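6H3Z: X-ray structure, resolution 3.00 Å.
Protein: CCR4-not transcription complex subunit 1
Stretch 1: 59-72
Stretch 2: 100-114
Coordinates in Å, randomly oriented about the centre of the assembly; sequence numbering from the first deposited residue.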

# COMPACT_ATOMS: atom_id res chain seq x y z
N ALA A 59 3.42 -14.01 17.71
CA ALA A 59 3.19 -14.89 16.56
C ALA A 59 3.41 -14.22 15.21
O ALA A 59 3.98 -14.86 14.32
CB ALA A 59 1.80 -15.48 16.62
N VAL A 60 2.97 -12.94 15.05
CA VAL A 60 3.12 -12.14 13.83
C VAL A 60 4.61 -11.96 13.52
O VAL A 60 5.03 -12.19 12.39
CB VAL A 60 2.37 -10.78 13.91
CG1 VAL A 60 2.73 -9.86 12.75
CG2 VAL A 60 0.86 -10.99 13.97
N LEU A 61 5.41 -11.63 14.55
CA LEU A 61 6.86 -11.46 14.42
C LEU A 61 7.56 -12.77 14.12
O LEU A 61 8.53 -12.76 13.37
CB LEU A 61 7.49 -10.82 15.66
CG LEU A 61 7.24 -9.35 15.91
CD1 LEU A 61 7.56 -8.45 14.70
CD2 LEU A 61 6.03 -9.07 16.63
N ASP A 62 7.06 -13.90 14.67
CA ASP A 62 7.66 -15.21 14.47
C ASP A 62 7.44 -15.73 13.04
O ASP A 62 8.30 -16.43 12.53
CB ASP A 62 7.22 -16.22 15.55
CG ASP A 62 7.64 -15.86 16.99
OD1 ASP A 62 8.69 -15.16 17.17
OD2 ASP A 62 6.94 -16.29 17.94
N ILE A 63 6.32 -15.33 12.38
CA ILE A 63 6.03 -15.71 10.99
C ILE A 63 6.92 -14.86 10.08
O ILE A 63 7.55 -15.38 9.15
CB ILE A 63 4.52 -15.56 10.64
CG1 ILE A 63 3.65 -16.46 11.51
CG2 ILE A 63 4.27 -15.83 9.15
CD1 ILE A 63 2.28 -15.98 11.67
N ILE A 64 6.98 -13.55 10.37
CA ILE A 64 7.82 -12.59 9.67
C ILE A 64 9.30 -13.05 9.74
O ILE A 64 9.94 -13.12 8.69
CB ILE A 64 7.57 -11.15 10.21
CG1 ILE A 64 6.22 -10.62 9.71
CG2 ILE A 64 8.69 -10.19 9.81
CD1 ILE A 64 5.71 -9.39 10.36
N ASP A 65 9.78 -13.46 10.94
CA ASP A 65 11.14 -13.98 11.16
C ASP A 65 11.46 -15.16 10.25
O ASP A 65 12.50 -15.17 9.60
CB ASP A 65 11.35 -14.41 12.63
CG ASP A 65 11.46 -13.29 13.66
OD1 ASP A 65 11.44 -12.10 13.25
OD2 ASP A 65 11.51 -13.61 14.88
N ALA A 66 10.56 -16.14 10.19
CA ALA A 66 10.74 -17.37 9.42
C ALA A 66 10.77 -17.14 7.93
O ALA A 66 11.59 -17.75 7.25
CB ALA A 66 9.67 -18.37 9.79
N LEU A 67 9.88 -16.25 7.43
CA LEU A 67 9.79 -15.90 6.01
C LEU A 67 11.07 -15.18 5.57
O LEU A 67 11.59 -15.50 4.50
CB LEU A 67 8.56 -15.03 5.76
CG LEU A 67 8.28 -14.59 4.32
CD1 LEU A 67 8.12 -15.78 3.37
CD2 LEU A 67 7.05 -13.74 4.28
N ILE A 68 11.59 -14.25 6.41
CA ILE A 68 12.82 -13.50 6.13
C ILE A 68 14.02 -14.44 6.12
O ILE A 68 14.81 -14.40 5.18
CB ILE A 68 12.97 -12.28 7.07
CG1 ILE A 68 11.83 -11.26 6.85
CG2 ILE A 68 14.32 -11.60 6.93
CD1 ILE A 68 11.43 -10.92 5.33
N GLN A 69 14.09 -15.35 7.10
CA GLN A 69 15.15 -16.35 7.18
C GLN A 69 15.14 -17.31 5.98
O GLN A 69 16.21 -17.69 5.51
CB GLN A 69 15.13 -17.07 8.53
CG GLN A 69 15.91 -16.31 9.59
CD GLN A 69 15.38 -16.54 10.97
OE1 GLN A 69 15.30 -17.68 11.45
NE2 GLN A 69 15.05 -15.46 11.66
N LEU A 70 13.93 -17.61 5.45
CA LEU A 70 13.72 -18.44 4.26
C LEU A 70 14.27 -17.73 3.03
O LEU A 70 14.95 -18.37 2.23
CB LEU A 70 12.21 -18.79 4.09
CG LEU A 70 11.82 -19.65 2.86
CD1 LEU A 70 12.35 -21.06 2.98
CD2 LEU A 70 10.31 -19.70 2.70
N ILE A 71 13.97 -16.42 2.88
CA ILE A 71 14.43 -15.58 1.77
C ILE A 71 15.95 -15.39 1.81
O ILE A 71 16.60 -15.41 0.76
CB ILE A 71 13.63 -14.25 1.71
CG1 ILE A 71 12.11 -14.50 1.40
CG2 ILE A 71 14.25 -13.21 0.75
CD1 ILE A 71 11.75 -15.17 0.05
N ILE A 72 16.52 -15.26 3.00
CA ILE A 72 17.96 -15.10 3.13
C ILE A 72 18.69 -16.38 2.68
O ILE A 72 19.69 -16.27 1.96
CB ILE A 72 18.37 -14.61 4.55
CG1 ILE A 72 17.82 -13.20 4.81
CG2 ILE A 72 19.90 -14.63 4.72
CD1 ILE A 72 17.82 -12.79 6.25
N THR A 100 -4.82 -2.61 9.60
CA THR A 100 -3.60 -1.80 9.71
C THR A 100 -2.41 -2.64 10.13
O THR A 100 -1.33 -2.44 9.58
CB THR A 100 -3.78 -0.58 10.61
OG1 THR A 100 -4.48 -0.94 11.80
CG2 THR A 100 -4.53 0.51 9.93
N LEU A 101 -2.61 -3.63 11.03
CA LEU A 101 -1.55 -4.52 11.47
C LEU A 101 -1.06 -5.35 10.28
O LEU A 101 0.14 -5.37 10.04
CB LEU A 101 -2.00 -5.41 12.66
CG LEU A 101 -0.94 -6.34 13.27
CD1 LEU A 101 0.16 -5.58 13.95
CD2 LEU A 101 -1.56 -7.29 14.23
N LEU A 102 -1.99 -5.95 9.51
CA LEU A 102 -1.65 -6.71 8.30
C LEU A 102 -0.98 -5.84 7.21
O LEU A 102 0.03 -6.26 6.64
CB LEU A 102 -2.88 -7.42 7.75
CG LEU A 102 -2.67 -8.32 6.53
CD1 LEU A 102 -1.53 -9.31 6.75
CD2 LEU A 102 -3.95 -9.04 6.20
N LEU A 103 -1.55 -4.65 6.89
CA LEU A 103 -0.97 -3.75 5.89
C LEU A 103 0.46 -3.35 6.27
O LEU A 103 1.37 -3.48 5.45
CB LEU A 103 -1.84 -2.50 5.70
CG LEU A 103 -3.21 -2.71 5.10
CD1 LEU A 103 -4.16 -1.64 5.57
CD2 LEU A 103 -3.15 -2.77 3.60
N GLU A 104 0.67 -2.95 7.54
CA GLU A 104 1.98 -2.58 8.05
C GLU A 104 2.98 -3.75 8.01
O GLU A 104 4.13 -3.53 7.61
CB GLU A 104 1.86 -2.00 9.45
CG GLU A 104 1.19 -0.64 9.43
CD GLU A 104 0.89 -0.01 10.77
OE1 GLU A 104 1.54 -0.38 11.78
OE2 GLU A 104 0.05 0.91 10.80
N SER A 105 2.53 -4.97 8.37
CA SER A 105 3.34 -6.20 8.36
C SER A 105 3.76 -6.56 6.95
O SER A 105 4.94 -6.84 6.72
CB SER A 105 2.58 -7.35 9.00
OG SER A 105 2.29 -7.06 10.36
N LEU A 106 2.81 -6.52 6.00
CA LEU A 106 3.04 -6.79 4.59
C LEU A 106 4.02 -5.78 3.97
O LEU A 106 4.97 -6.20 3.32
CB LEU A 106 1.72 -6.82 3.81
CG LEU A 106 0.84 -8.06 3.98
CD1 LEU A 106 -0.53 -7.82 3.39
CD2 LEU A 106 1.47 -9.30 3.36
N VAL A 107 3.82 -4.46 4.21
CA VAL A 107 4.71 -3.41 3.70
C VAL A 107 6.11 -3.58 4.32
O VAL A 107 7.11 -3.33 3.63
CB VAL A 107 4.14 -1.97 3.87
CG1 VAL A 107 5.12 -0.91 3.37
CG2 VAL A 107 2.79 -1.82 3.17
N HIS A 108 6.18 -4.06 5.58
CA HIS A 108 7.44 -4.30 6.27
C HIS A 108 8.22 -5.43 5.64
O HIS A 108 9.42 -5.30 5.43
CB HIS A 108 7.22 -4.59 7.75
CG HIS A 108 8.41 -5.22 8.41
ND1 HIS A 108 9.52 -4.49 8.78
CD2 HIS A 108 8.64 -6.53 8.67
CE1 HIS A 108 10.38 -5.37 9.27
NE2 HIS A 108 9.87 -6.61 9.26
N VAL A 109 7.54 -6.55 5.38
CA VAL A 109 8.16 -7.73 4.78
C VAL A 109 8.64 -7.39 3.38
O VAL A 109 9.77 -7.74 3.03
CB VAL A 109 7.23 -8.97 4.85
CG1 VAL A 109 7.82 -10.15 4.09
CG2 VAL A 109 6.94 -9.38 6.29
N LEU A 110 7.81 -6.67 2.60
CA LEU A 110 8.10 -6.25 1.22
C LEU A 110 9.36 -5.42 1.17
O LEU A 110 10.28 -5.76 0.43
CB LEU A 110 6.91 -5.48 0.62
CG LEU A 110 7.02 -5.10 -0.85
CD1 LEU A 110 6.33 -6.11 -1.74
CD2 LEU A 110 6.37 -3.79 -1.09
N GLU A 111 9.44 -4.38 2.00
CA GLU A 111 10.60 -3.49 2.05
C GLU A 111 11.92 -4.20 2.44
O GLU A 111 12.98 -3.80 1.96
CB GLU A 111 10.32 -2.28 2.95
CG GLU A 111 9.36 -1.26 2.36
CD GLU A 111 9.73 -0.73 0.99
OE1 GLU A 111 10.66 0.11 0.88
OE2 GLU A 111 9.08 -1.16 0.01
N THR A 112 11.85 -5.25 3.27
CA THR A 112 12.98 -6.05 3.71
C THR A 112 13.49 -6.92 2.56
O THR A 112 14.70 -6.94 2.30
CB THR A 112 12.54 -6.91 4.92
OG1 THR A 112 12.01 -6.05 5.93
CG2 THR A 112 13.67 -7.77 5.50
N ILE A 113 12.58 -7.64 1.88
CA ILE A 113 12.90 -8.52 0.75
C ILE A 113 13.45 -7.69 -0.43
O ILE A 113 14.37 -8.15 -1.10
CB ILE A 113 11.71 -9.47 0.40
CG1 ILE A 113 11.40 -10.39 1.61
CG2 ILE A 113 12.01 -10.32 -0.83
CD1 ILE A 113 10.13 -11.18 1.54
N ARG A 114 12.96 -6.44 -0.62
CA ARG A 114 13.47 -5.55 -1.67
C ARG A 114 14.94 -5.20 -1.39
O ARG A 114 15.75 -5.12 -2.31
CB ARG A 114 12.66 -4.26 -1.70
CG ARG A 114 11.29 -4.39 -2.30
CD ARG A 114 10.61 -3.06 -2.22
NE ARG A 114 11.02 -2.18 -3.32
CZ ARG A 114 10.66 -0.92 -3.45
NH1 ARG A 114 9.90 -0.34 -2.54
NH2 ARG A 114 11.07 -0.21 -4.50

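What holds the two helices together? Apolar side chains do: no hydrogen bond or salt bridge crosses between them. The helices run nearly parallel, 19° apart, with axes 10.8 Å apart at closest approach, and side chains fill the space between them. Val 109 is central, meeting Ile 64 (CG2 to Ile 64 CG1, 3.7 Å), Leu 67 (CG1 to Leu 67 CD2, 3.7 Å) and Ile 68 (CG1 to Ile 68 CD1, 3.9 Å).

How does the packing continue toward the C-terminal ends? Ile 68 leaves its helix sideways, yet its CD1 reaches Ile 113 CG1 at 3.8 Å and Thr 112 CG2 at 3.9 Å. Ile 113 CD1 also lies 3.9 Å from Ile 71 CG1. At the N-terminal side of the contact, Val 60 CG2 and Leu 101 CD2 are a more distant apolar pair, 4.4 Å apart.

How do polar residues fit into such a surface? Two hydroxyls bond back to their own helix: Ser 105 OG donates to Leu 101 O (2.8 Å), and Thr 112 OG1 to His 108 O (2.7 Å). Ser 105 OG can thus sit against Val 60 CG1 at 3.7 Å with its proton already used.

What does His 108 contribute? Its ring offers an edge: Ile 64 CG2 lies near the ring plane, 3.8 Å from His 108 NE2, a contact without stacking.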